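Local coordinates for protein NDP-N-acetyl-D-galactosaminuronic acid dehydrogenase (Methanosarcina mazei Go1, PDB 3G79) that probably catalyses the NAD-dependent two-step oxidation of UDP-N-acetyl-alpha-D-mannosamine to UDP-N-acetyl-alpha-D-mannosaminouronate, at residues D128-V133 against E155-Q160; V143-E146 against G152-E155. One frame throughout, in Å; residues are numbered along the deposited sequence.

How the contacts relate
Both contacts lie in the NAD-binding domain, with centres about 8 Å apart, and both use helix 154-166. Contact 2 joins the start of that helix to the end of strand 142-145; contact 1 lays its next turn beside helix 124-136, which precedes the strand in the chain. Glu155 belongs to both. At the start of helix 154-166 two probable hydrogen bonds join the segments of the two contacts: Ala158 N to Thr153 O (2.9 Å) and Lys159 N to Thr154 O (3.1 Å), each reaching five residues back as in a pi-type turn. Packing links them too: Leu145 CD1 lies 3.7 Å from Ala158 CB, and Val143 CG2 3.8 Å from Val133 CG1.

Contact 1 of 2, residues D128-V133 against E155-Q160; sequences DGIRNV and EGMAKQ
The bond from Val133 N to Gly129 O, 2.8 Å long, closes the turn of helix 124-136 that presents Ile130 to Met157 and Ala158; no hydrogen bond passes between the two helices themselves. The isoleucine side chain does the reaching. Its CB faces the other helix, and its two branches divide the work. CG2, held opposite the backbone N (chi1 of CG1 is -61°), comes up to the carbonyl oxygen of Ala158 at 3.9 Å, a van der Waals approach of a methyl to a main-chain oxygen. The longer branch brings CD1 within 4.4 Å of Met157 CE, methyl against methyl. CE gets there although the CB of Met157 does not point at the other helix: CG sits between the backbone N and carbonyl carbon (chi1 52°), and the thioether then bends back so that its terminal methyl arrives at the isoleucine. Between the backbones the nearest CA atoms are those of Ile130 and Ala158, 7.0 Å apart. The charged groups stay within their own helices. Arg131 NH2 lies 3.5 Å from Asp128 OD1 in a long salt bridge, and Lys159 pairs with Glu155 through a weak bond, one turn back in each case. Both pairs keep away from the apolar seam. Neighbouring helices laid side by side on a sheet face are what the Rossmann-type NAD-binding domain of this family builds, and here the two lie over parallel strands 104-107 and 142-145 of the mixed sheet: Ile130 also packs on Ile161 and Leu162 further along helix 154-166 and on Leu107 of strand 104-107, while Val133 touches Leu162 and, on that same strand, Val105.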
ATOM      1  N   ASP A 128      32.355 -10.743  15.866  1.00 32.27           N
ATOM      2  CA  ASP A 128      33.553 -11.560  15.950  1.00 33.42           C
ATOM      3  C   ASP A 128      34.097 -11.856  14.563  1.00 32.00           C
ATOM      4  O   ASP A 128      35.295 -11.811  14.357  1.00 30.36           O
ATOM      5  CB  ASP A 128      33.259 -12.868  16.651  1.00 36.47           C
ATOM      6  CG  ASP A 128      33.515 -12.806  18.139  1.00 63.56           C
ATOM      7  OD1 ASP A 128      33.169 -11.774  18.787  1.00 38.86           O
ATOM      8  OD2 ASP A 128      34.066 -13.811  18.645  1.00 38.40           O
ATOM      9  N   GLY A 129      33.201 -12.158  13.613  1.00 32.05           N
ATOM     10  CA  GLY A 129      33.619 -12.446  12.234  1.00 31.78           C
ATOM     11  C   GLY A 129      34.268 -11.271  11.525  1.00 31.40           C
ATOM     12  O   GLY A 129      35.229 -11.431  10.793  1.00 31.53           O
ATOM     13  N   ILE A 130      33.719 -10.085  11.743  1.00 31.38           N
ATOM     14  CA  ILE A 130      34.194  -8.869  11.122  1.00 31.17           C
ATOM     15  C   ILE A 130      35.604  -8.624  11.623  1.00 31.72           C
ATOM     16  O   ILE A 130      36.526  -8.414  10.820  1.00 32.61           O
ATOM     17  CB  ILE A 130      33.232  -7.673  11.409  1.00 31.11           C
ATOM     18  CG1 ILE A 130      31.849  -7.980  10.841  1.00 18.45           C
ATOM     19  CG2 ILE A 130      33.718  -6.427  10.732  1.00 17.38           C
ATOM     20  CD1 ILE A 130      30.730  -7.048  11.306  1.00 32.36           C
ATOM     21  N   ARG A 131      35.778  -8.668  12.944  1.00 30.79           N
ATOM     22  CA  ARG A 131      37.105  -8.648  13.553  1.00 29.59           C
ATOM     23  C   ARG A 131      38.033  -9.638  12.835  1.00 28.88           C
ATOM     24  O   ARG A 131      39.072  -9.256  12.299  1.00 28.32           O
ATOM     25  CB  ARG A 131      37.016  -8.930  15.053  1.00 30.86           C
ATOM     26  CG  ARG A 131      36.420  -7.762  15.924  1.00 49.89           C
ATOM     27  CD  ARG A 131      37.067  -7.671  17.344  1.00 34.59           C
ATOM     28  NE  ARG A 131      36.289  -6.989  18.392  1.00 49.92           N
ATOM     29  CZ  ARG A 131      35.435  -7.608  19.218  1.00 36.79           C
ATOM     30  NH1 ARG A 131      34.799  -6.927  20.177  1.00 50.88           N
ATOM     31  NH2 ARG A 131      35.195  -8.923  19.096  1.00 50.73           N
ATOM     32  N   ASN A 132      37.667 -10.909  12.757  1.00 28.82           N
ATOM     33  CA  ASN A 132      38.554 -11.832  12.055  1.00 29.31           C
ATOM     34  C   ASN A 132      38.907 -11.372  10.650  1.00 30.39           C
ATOM     35  O   ASN A 132      40.096 -11.387  10.258  1.00 30.83           O
ATOM     36  CB  ASN A 132      37.987 -13.225  12.020  1.00 29.22           C
ATOM     37  CG  ASN A 132      38.381 -14.033  13.225  1.00 47.26           C
ATOM     38  OD1 ASN A 132      37.679 -14.966  13.568  1.00 30.23           O
ATOM     39  ND2 ASN A 132      39.518 -13.698  13.871  1.00 29.61           N
ATOM     40  N   VAL A 133      37.879 -10.966   9.893  1.00 29.33           N
ATOM     41  CA  VAL A 133      38.108 -10.299   8.613  1.00 27.80           C
ATOM     42  C   VAL A 133      39.087  -9.103   8.712  1.00 27.15           C
ATOM     43  O   VAL A 133      40.128  -9.098   8.037  1.00 26.56           O
ATOM     44  CB  VAL A 133      36.785  -9.911   7.945  1.00 26.61           C
ATOM     45  CG1 VAL A 133      37.019  -9.053   6.681  1.00 22.82           C
ATOM     46  CG2 VAL A 133      36.067 -11.161   7.595  1.00 23.76           C
ATOM     47  N   GLU A 155      28.367   1.503   7.219  1.00 35.55           N
ATOM     48  CA  GLU A 155      29.168   2.739   7.261  1.00 35.63           C
ATOM     49  C   GLU A 155      29.567   3.075   8.697  1.00 36.36           C
ATOM     50  O   GLU A 155      30.437   3.903   8.924  1.00 37.91           O
ATOM     51  CB  GLU A 155      28.391   3.930   6.690  1.00 35.12           C
ATOM     52  CG  GLU A 155      27.887   3.770   5.265  1.00 42.57           C
ATOM     53  CD  GLU A 155      28.862   4.266   4.237  1.00 35.13           C
ATOM     54  OE1 GLU A 155      29.989   4.661   4.632  1.00 43.70           O
ATOM     55  OE2 GLU A 155      28.526   4.256   3.028  1.00 42.64           O
ATOM     56  N   GLY A 156      28.915   2.451   9.664  1.00 35.35           N
ATOM     57  CA  GLY A 156      29.213   2.688  11.059  1.00 35.33           C
ATOM     58  C   GLY A 156      30.141   1.628  11.602  1.00 36.03           C
ATOM     59  O   GLY A 156      31.318   1.641  11.309  1.00 35.77           O
ATOM     60  N   MET A 157      29.620   0.685  12.374  1.00 37.49           N
ATOM     61  CA  MET A 157      30.528  -0.173  13.121  1.00 39.43           C
ATOM     62  C   MET A 157      31.263  -1.189  12.283  1.00 38.46           C
ATOM     63  O   MET A 157      32.377  -1.570  12.625  1.00 38.48           O
ATOM     64  CB  MET A 157      29.905  -0.816  14.385  1.00 42.05           C
ATOM     65  CG  MET A 157      28.591  -1.554  14.251  1.00 33.75           C
ATOM     66  SD  MET A 157      28.541  -2.991  15.392  1.00 46.01           S
ATOM     67  CE  MET A 157      28.880  -4.223  14.110  1.00 32.59           C
ATOM     68  N   ALA A 158      30.659  -1.602  11.178  1.00 37.60           N
ATOM     69  CA  ALA A 158      31.293  -2.583  10.331  1.00 36.15           C
ATOM     70  C   ALA A 158      32.606  -1.995   9.868  1.00 34.75           C
ATOM     71  O   ALA A 158      33.638  -2.572  10.168  1.00 35.37           O
ATOM     72  CB  ALA A 158      30.404  -2.983   9.181  1.00 35.80           C
ATOM     73  N   LYS A 159      32.597  -0.820   9.246  1.00 33.47           N
ATOM     74  CA  LYS A 159      33.878  -0.215   8.819  1.00 34.07           C
ATOM     75  C   LYS A 159      34.868   0.174   9.964  1.00 33.78           C
ATOM     76  O   LYS A 159      36.074   0.068   9.790  1.00 33.82           O
ATOM     77  CB  LYS A 159      33.659   0.938   7.838  1.00 35.01           C
ATOM     78  CG  LYS A 159      33.891   2.311   8.404  1.00 51.02           C
ATOM     79  CD  LYS A 159      33.058   3.362   7.703  1.00 38.73           C
ATOM     80  CE  LYS A 159      33.682   3.814   6.401  1.00 50.85           C
ATOM     81  NZ  LYS A 159      32.607   3.826   5.374  1.00 40.78           N
ATOM     82  N   GLN A 160      34.368   0.644  11.107  1.00 33.64           N
ATOM     83  CA  GLN A 160      35.216   0.939  12.252  1.00 34.53           C
ATOM     84  C   GLN A 160      36.045  -0.308  12.642  1.00 33.85           C
ATOM     85  O   GLN A 160      37.256  -0.285  12.601  1.00 33.54           O
ATOM     86  CB  GLN A 160      34.377   1.471  13.423  1.00 36.63           C
ATOM     87  CG  GLN A 160      34.420   3.003  13.626  1.00 70.28           C
ATOM     88  CD  GLN A 160      33.256   3.790  12.970  1.00 40.02           C
ATOM     89  OE1 GLN A 160      32.577   4.580  13.643  1.00 70.53           O
ATOM     90  NE2 GLN A 160      33.042   3.592  11.663  1.00 70.42           N
TER

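Contact 2 of 2, residues V143-E146 against G152-E155; sequences VVLE and GTTE
This is a buried van der Waals contact across a strand-loop-helix connection: Leu145, at the end of strand 142-145, packs against the side chains of Thr153 and Thr154, where the chain enters helix 154-166. One methyl does all the touching. With CG beside the backbone N and opposite the carbonyl carbon (chi1 -62°), the leucine side chain extends toward the incoming helix, and its CD1 comes to 4.1 Å from Thr154 OG1 and 4.4 Å from Thr153 CG2. The leucine and Thr154 pass alongside each other, pointing opposite ways, instead of meeting head on. Neither hydroxyl depends on the leucine for a polar partner: Thr153 OG1 is hydrogen-bonded to the carbonyl of Thr150 in the loop just before, and Thr154 OG1 is bonded elsewhere in the structure. Gly152 turns the loop at a positive phi (106°). Its N and that of Thr154 are both bound by the carboxylate of Glu232, one oxygen to each, which ties the entry of the helix to helix 228-258. On the strand side, Leu145 O takes a hydrogen bond with His178 ND1. Strand 142-145, helix 154-166 and strand 175-178 form a beta-alpha-beta unit, with the leucine packed between its first strand and its helix, as expected of the Rossmann-type NAD-binding domain of this dehydrogenase family.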
ATOM      1  N   VAL A 143      34.979  -6.873   0.970  1.00 23.86           N
ATOM      2  CA  VAL A 143      34.276  -7.441   2.100  1.00 23.42           C
ATOM      3  C   VAL A 143      32.804  -7.187   1.912  1.00 24.14           C
ATOM      4  O   VAL A 143      32.382  -6.067   1.555  1.00 25.37           O
ATOM      5  CB  VAL A 143      34.782  -6.797   3.441  1.00 23.71           C
ATOM      6  CG1 VAL A 143      34.097  -7.388   4.622  1.00 15.46           C
ATOM      7  CG2 VAL A 143      36.290  -6.982   3.600  1.00 14.47           C
ATOM      8  N   VAL A 144      32.004  -8.215   2.130  1.00 24.06           N
ATOM      9  CA  VAL A 144      30.558  -8.071   2.035  1.00 24.93           C
ATOM     10  C   VAL A 144      29.808  -8.536   3.287  1.00 25.35           C
ATOM     11  O   VAL A 144      29.916  -9.687   3.702  1.00 23.82           O
ATOM     12  CB  VAL A 144      29.944  -8.840   0.825  1.00 24.70           C
ATOM     13  CG1 VAL A 144      28.493  -8.391   0.602  1.00 18.62           C
ATOM     14  CG2 VAL A 144      30.723  -8.570  -0.423  1.00 19.84           C
ATOM     15  N   LEU A 145      29.008  -7.633   3.850  1.00 26.41           N
ATOM     16  CA  LEU A 145      28.034  -8.027   4.847  1.00 26.36           C
ATOM     17  C   LEU A 145      26.800  -8.650   4.192  1.00 26.45           C
ATOM     18  O   LEU A 145      26.016  -7.944   3.518  1.00 24.91           O
ATOM     19  CB  LEU A 145      27.626  -6.840   5.714  1.00 26.36           C
ATOM     20  CG  LEU A 145      28.678  -6.110   6.573  1.00 37.61           C
ATOM     21  CD1 LEU A 145      28.054  -5.449   7.791  1.00 25.43           C
ATOM     22  CD2 LEU A 145      29.715  -7.064   7.050  1.00 27.16           C
ATOM     23  N   GLU A 146      26.640  -9.962   4.421  1.00 27.13           N
ATOM     24  CA  GLU A 146      25.441 -10.694   4.023  1.00 28.35           C
ATOM     25  C   GLU A 146      24.415 -10.866   5.158  1.00 29.06           C
ATOM     26  O   GLU A 146      23.239 -11.034   4.877  1.00 29.54           O
ATOM     27  CB  GLU A 146      25.783 -12.066   3.406  1.00 29.85           C
ATOM     28  CG  GLU A 146      26.421 -12.008   2.031  1.00 37.07           C
ATOM     29  CD  GLU A 146      26.759 -13.396   1.454  1.00 32.34           C
ATOM     30  OE1 GLU A 146      27.084 -14.325   2.237  1.00 36.89           O
ATOM     31  OE2 GLU A 146      26.705 -13.557   0.217  1.00 36.50           O
ATOM     32  N   GLY A 152      22.841   1.680   9.059  1.00 29.54           N
ATOM     33  CA  GLY A 152      23.954   2.453   9.593  1.00 29.76           C
ATOM     34  C   GLY A 152      25.098   1.559  10.046  1.00 31.21           C
ATOM     35  O   GLY A 152      26.171   2.032  10.366  1.00 30.64           O
ATOM     36  N   THR A 153      24.860   0.254  10.062  1.00 33.20           N
ATOM     37  CA  THR A 153      25.875  -0.719  10.450  1.00 35.12           C
ATOM     38  C   THR A 153      27.106  -0.757   9.493  1.00 36.76           C
ATOM     39  O   THR A 153      28.263  -0.627   9.942  1.00 38.03           O
ATOM     40  CB  THR A 153      25.213  -2.103  10.610  1.00 35.72           C
ATOM     41  OG1 THR A 153      24.091  -1.993  11.512  1.00 26.10           O
ATOM     42  CG2 THR A 153      26.232  -3.155  11.092  1.00 26.35           C
ATOM     43  N   THR A 154      26.870  -0.903   8.186  1.00 35.85           N
ATOM     44  CA  THR A 154      27.971  -0.906   7.233  1.00 35.25           C
ATOM     45  C   THR A 154      28.914   0.294   7.372  1.00 36.00           C
ATOM     46  O   THR A 154      30.123   0.103   7.602  1.00 36.44           O
ATOM     47  CB  THR A 154      27.493  -1.051   5.789  1.00 34.33           C
ATOM     48  OG1 THR A 154      26.623  -2.160   5.739  1.00 26.02           O
ATOM     49  CG2 THR A 154      28.662  -1.345   4.830  1.00 25.03           C
ATOM     50  N   GLU A 155      28.367   1.503   7.219  1.00 35.55           N
ATOM     51  CA  GLU A 155      29.168   2.739   7.261  1.00 35.63           C
ATOM     52  C   GLU A 155      29.567   3.075   8.697  1.00 36.36           C
ATOM     53  O   GLU A 155      30.437   3.903   8.924  1.00 37.91           O
ATOM     54  CB  GLU A 155      28.391   3.930   6.690  1.00 35.12           C
ATOM     55  CG  GLU A 155      27.887   3.770   5.265  1.00 42.57           C
ATOM     56  CD  GLU A 155      28.862   4.266   4.237  1.00 35.13           C
ATOM     57  OE1 GLU A 155      29.989   4.661   4.632  1.00 43.70           O
ATOM     58  OE2 GLU A 155      28.526   4.256   3.028  1.00 42.64           O
TER